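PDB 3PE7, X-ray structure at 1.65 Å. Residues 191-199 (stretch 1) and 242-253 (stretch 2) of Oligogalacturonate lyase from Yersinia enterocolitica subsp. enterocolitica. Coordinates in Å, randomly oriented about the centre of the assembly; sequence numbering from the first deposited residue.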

# COMPACT_ATOMS: atom_id res chain seq x y z
N GLY A 191 -5.81 12.70 -3.56
CA GLY A 191 -5.22 11.59 -2.83
C GLY A 191 -4.37 10.66 -3.69
O GLY A 191 -4.34 10.79 -4.93
N HIS A 192 -3.69 9.75 -3.01
CA HIS A 192 -2.97 8.61 -3.62
C HIS A 192 -2.15 8.96 -4.88
O HIS A 192 -2.36 8.35 -5.94
CB HIS A 192 -3.96 7.45 -3.90
CG HIS A 192 -3.30 6.12 -4.16
ND1 HIS A 192 -3.81 5.20 -5.05
CD2 HIS A 192 -2.16 5.57 -3.67
CE1 HIS A 192 -3.02 4.15 -5.10
NE2 HIS A 192 -2.02 4.34 -4.26
N PRO A 193 -1.25 9.95 -4.79
CA PRO A 193 -0.43 10.18 -5.99
C PRO A 193 0.63 9.09 -6.13
O PRO A 193 1.27 8.72 -5.14
CB PRO A 193 0.22 11.55 -5.73
CG PRO A 193 0.29 11.63 -4.21
CD PRO A 193 -0.98 10.97 -3.76
N ILE A 194 0.81 8.58 -7.34
CA ILE A 194 1.74 7.47 -7.57
C ILE A 194 2.44 7.70 -8.91
O ILE A 194 1.78 7.77 -9.95
CB ILE A 194 1.00 6.09 -7.53
CG1 ILE A 194 -0.36 6.17 -8.22
CG2 ILE A 194 0.86 5.57 -6.05
CD1 ILE A 194 -1.15 4.85 -8.38
N TYR A 195 3.76 7.85 -8.87
CA TYR A 195 4.58 7.88 -10.11
C TYR A 195 4.33 6.59 -10.91
O TYR A 195 4.30 5.51 -10.33
CB TYR A 195 6.08 7.94 -9.77
CG TYR A 195 6.68 9.33 -9.78
CD1 TYR A 195 7.22 9.89 -8.61
CD2 TYR A 195 6.76 10.07 -10.96
CE1 TYR A 195 7.79 11.17 -8.62
CE2 TYR A 195 7.32 11.33 -10.98
CZ TYR A 195 7.83 11.87 -9.81
OH TYR A 195 8.40 13.12 -9.86
N ARG A 196 4.18 6.71 -12.23
CA ARG A 196 4.17 5.52 -13.09
C ARG A 196 5.57 4.90 -13.06
O ARG A 196 6.55 5.60 -13.34
CB ARG A 196 3.82 5.90 -14.53
CG ARG A 196 3.78 4.68 -15.47
CD ARG A 196 3.31 5.09 -16.87
NE ARG A 196 3.23 3.95 -17.79
CZ ARG A 196 3.13 4.08 -19.12
NH1 ARG A 196 3.03 3.01 -19.90
NH2 ARG A 196 3.14 5.30 -19.67
N PRO A 197 5.68 3.60 -12.71
CA PRO A 197 7.00 2.98 -12.76
C PRO A 197 7.66 3.18 -14.14
O PRO A 197 7.01 2.96 -15.17
CB PRO A 197 6.70 1.50 -12.51
CG PRO A 197 5.49 1.50 -11.64
CD PRO A 197 4.66 2.67 -12.18
N TYR A 198 8.93 3.59 -14.13
CA TYR A 198 9.76 3.78 -15.35
C TYR A 198 9.29 4.87 -16.29
O TYR A 198 9.75 4.96 -17.44
CB TYR A 198 9.96 2.43 -16.09
CG TYR A 198 10.34 1.33 -15.11
CD1 TYR A 198 11.61 1.29 -14.54
CD2 TYR A 198 9.41 0.38 -14.71
CE1 TYR A 198 11.94 0.30 -13.62
CE2 TYR A 198 9.72 -0.60 -13.79
CZ TYR A 198 10.98 -0.64 -13.24
OH TYR A 198 11.30 -1.62 -12.34
N ASP A 199 8.37 5.71 -15.81
CA ASP A 199 7.89 6.87 -16.58
C ASP A 199 7.60 8.05 -15.65
O ASP A 199 6.46 8.28 -15.25
CB ASP A 199 6.66 6.49 -17.42
CG ASP A 199 6.08 7.67 -18.20
OD1 ASP A 199 6.82 8.63 -18.49
OD2 ASP A 199 4.87 7.62 -18.53
N HIS A 242 -9.47 1.02 -5.73
CA HIS A 242 -8.35 0.07 -5.62
C HIS A 242 -7.32 0.21 -6.72
O HIS A 242 -6.64 -0.76 -7.06
CB HIS A 242 -8.87 -1.38 -5.57
CG HIS A 242 -9.80 -1.66 -4.43
ND1 HIS A 242 -10.35 -2.90 -4.20
CD2 HIS A 242 -10.25 -0.85 -3.43
CE1 HIS A 242 -11.15 -2.84 -3.15
NE2 HIS A 242 -11.10 -1.61 -2.66
N GLU A 243 -7.20 1.42 -7.27
CA GLU A 243 -6.28 1.63 -8.39
C GLU A 243 -4.82 1.45 -7.96
O GLU A 243 -4.43 1.81 -6.84
CB GLU A 243 -6.50 2.99 -9.10
CG GLU A 243 -5.96 4.22 -8.35
CD GLU A 243 -6.86 4.68 -7.21
OE1 GLU A 243 -8.01 4.18 -7.09
OE2 GLU A 243 -6.40 5.56 -6.42
N PHE A 244 -4.04 0.85 -8.84
CA PHE A 244 -2.60 0.71 -8.63
C PHE A 244 -1.90 0.56 -9.98
O PHE A 244 -2.53 0.16 -10.97
CB PHE A 244 -2.24 -0.46 -7.69
CG PHE A 244 -2.52 -1.82 -8.27
CD1 PHE A 244 -1.49 -2.60 -8.82
CD2 PHE A 244 -3.81 -2.35 -8.26
CE1 PHE A 244 -1.75 -3.88 -9.34
CE2 PHE A 244 -4.08 -3.62 -8.76
CZ PHE A 244 -3.04 -4.39 -9.30
N TRP A 245 -0.62 0.92 -10.02
CA TRP A 245 0.22 0.64 -11.17
C TRP A 245 0.71 -0.81 -11.14
O TRP A 245 1.24 -1.26 -10.12
CB TRP A 245 1.47 1.54 -11.18
CG TRP A 245 1.22 2.99 -11.56
CD1 TRP A 245 1.37 4.10 -10.74
CD2 TRP A 245 0.78 3.49 -12.82
NE1 TRP A 245 1.07 5.25 -11.43
CE2 TRP A 245 0.68 4.90 -12.70
CE3 TRP A 245 0.46 2.88 -14.04
CZ2 TRP A 245 0.29 5.72 -13.77
CZ3 TRP A 245 0.07 3.69 -15.12
CH2 TRP A 245 -0.03 5.10 -14.96
N VAL A 246 0.56 -1.52 -12.25
CA VAL A 246 1.36 -2.76 -12.40
C VAL A 246 2.82 -2.33 -12.22
O VAL A 246 3.22 -1.29 -12.75
CB VAL A 246 1.15 -3.41 -13.78
CG1 VAL A 246 1.86 -4.78 -13.85
CG2 VAL A 246 -0.33 -3.60 -14.07
N PRO A 247 3.61 -3.09 -11.45
CA PRO A 247 4.97 -2.62 -11.10
C PRO A 247 5.90 -2.40 -12.28
O PRO A 247 6.83 -1.62 -12.15
CB PRO A 247 5.51 -3.70 -10.17
CG PRO A 247 4.27 -4.27 -9.50
CD PRO A 247 3.18 -4.21 -10.59
N ASP A 248 5.63 -3.05 -13.41
CA ASP A 248 6.41 -2.77 -14.63
C ASP A 248 5.97 -1.49 -15.35
O ASP A 248 6.60 -1.09 -16.33
CB ASP A 248 6.45 -3.98 -15.58
CG ASP A 248 5.09 -4.30 -16.22
OD1 ASP A 248 4.08 -3.59 -15.99
OD2 ASP A 248 5.06 -5.28 -17.00
N GLY A 249 4.89 -0.87 -14.88
CA GLY A 249 4.39 0.38 -15.47
C GLY A 249 3.61 0.22 -16.77
O GLY A 249 3.36 1.21 -17.47
N SER A 250 3.24 -1.02 -17.09
CA SER A 250 2.54 -1.32 -18.34
C SER A 250 1.09 -0.82 -18.37
O SER A 250 0.56 -0.52 -19.45
CB SER A 250 2.58 -2.83 -18.60
OG SER A 250 1.96 -3.56 -17.53
N ALA A 251 0.46 -0.73 -17.19
CA ALA A 251 -0.97 -0.41 -17.10
C ALA A 251 -1.32 0.06 -15.70
O ALA A 251 -0.59 -0.25 -14.73
CB ALA A 251 -1.81 -1.63 -17.46
N LEU A 252 -2.43 0.81 -15.61
CA LEU A 252 -3.10 1.10 -14.34
C LEU A 252 -4.25 0.11 -14.19
O LEU A 252 -5.07 -0.04 -15.10
CB LEU A 252 -3.60 2.55 -14.31
CG LEU A 252 -4.03 3.13 -12.96
CD1 LEU A 252 -2.82 3.39 -12.05
CD2 LEU A 252 -4.83 4.38 -13.19
N VAL A 253 -4.29 -0.59 -13.06
CA VAL A 253 -5.32 -1.61 -12.80
C VAL A 253 -6.24 -1.06 -11.72
O VAL A 253 -5.80 -0.31 -10.85
CB VAL A 253 -4.66 -2.95 -12.37
CG1 VAL A 253 -5.69 -3.99 -11.88
CG2 VAL A 253 -3.84 -3.53 -13.54
O HOH W 1 -4.65 7.19 -7.81
O HOH W 2 6.46 2.78 -17.83

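The strand through His192 and Ile194 runs roughly along strand 242-245, at 28°, but their axes approach no closer than 8.2 Å, so side chains rather than backbone hydrogen bonds fill the gap. The chains converge only at the following turns, where the CA atoms of Pro197 and Gly249 lie 4.6 Å apart.

Trp245 is the main bump. One face of its indole is covered by Arg196 and Pro197: Arg196 CA sits 3.6 Å from the centroid of the five-membered ring and Pro197 CD 3.9 Å, both as CH-pi contacts. At the ring edge, Trp245 NE1 donates to Ile194 O (3.0 Å), satisfying the buried indole nitrogen. Ile194 CD1 packs 3.5 Å from Trp245 CD1 and reaches Leu252 CD1 at 4.3 Å.

Beyond the indole, the Pro197 ring nestles against the type I turn 246-249, with CB 3.1 Å from Pro247 O. Gly249, at positive phi, leaves room here; a CB would lie 2.3 Å from Pro197 O. The extended Arg196 side chain clasps this turn, its NE and NH1 both donating to Gly249 O (2.8 and 3.0 Å), while NH2 forms a salt bridge with Asp199 OD2 (3.1 Å).

At the far end, the CA-to-CB bond of Glu243 points sideways, but the end of its side chain comes near His192, whose ND1 donates almost linearly to Glu243 OE2 (3.0 Å); a water links that oxygen to His192 O.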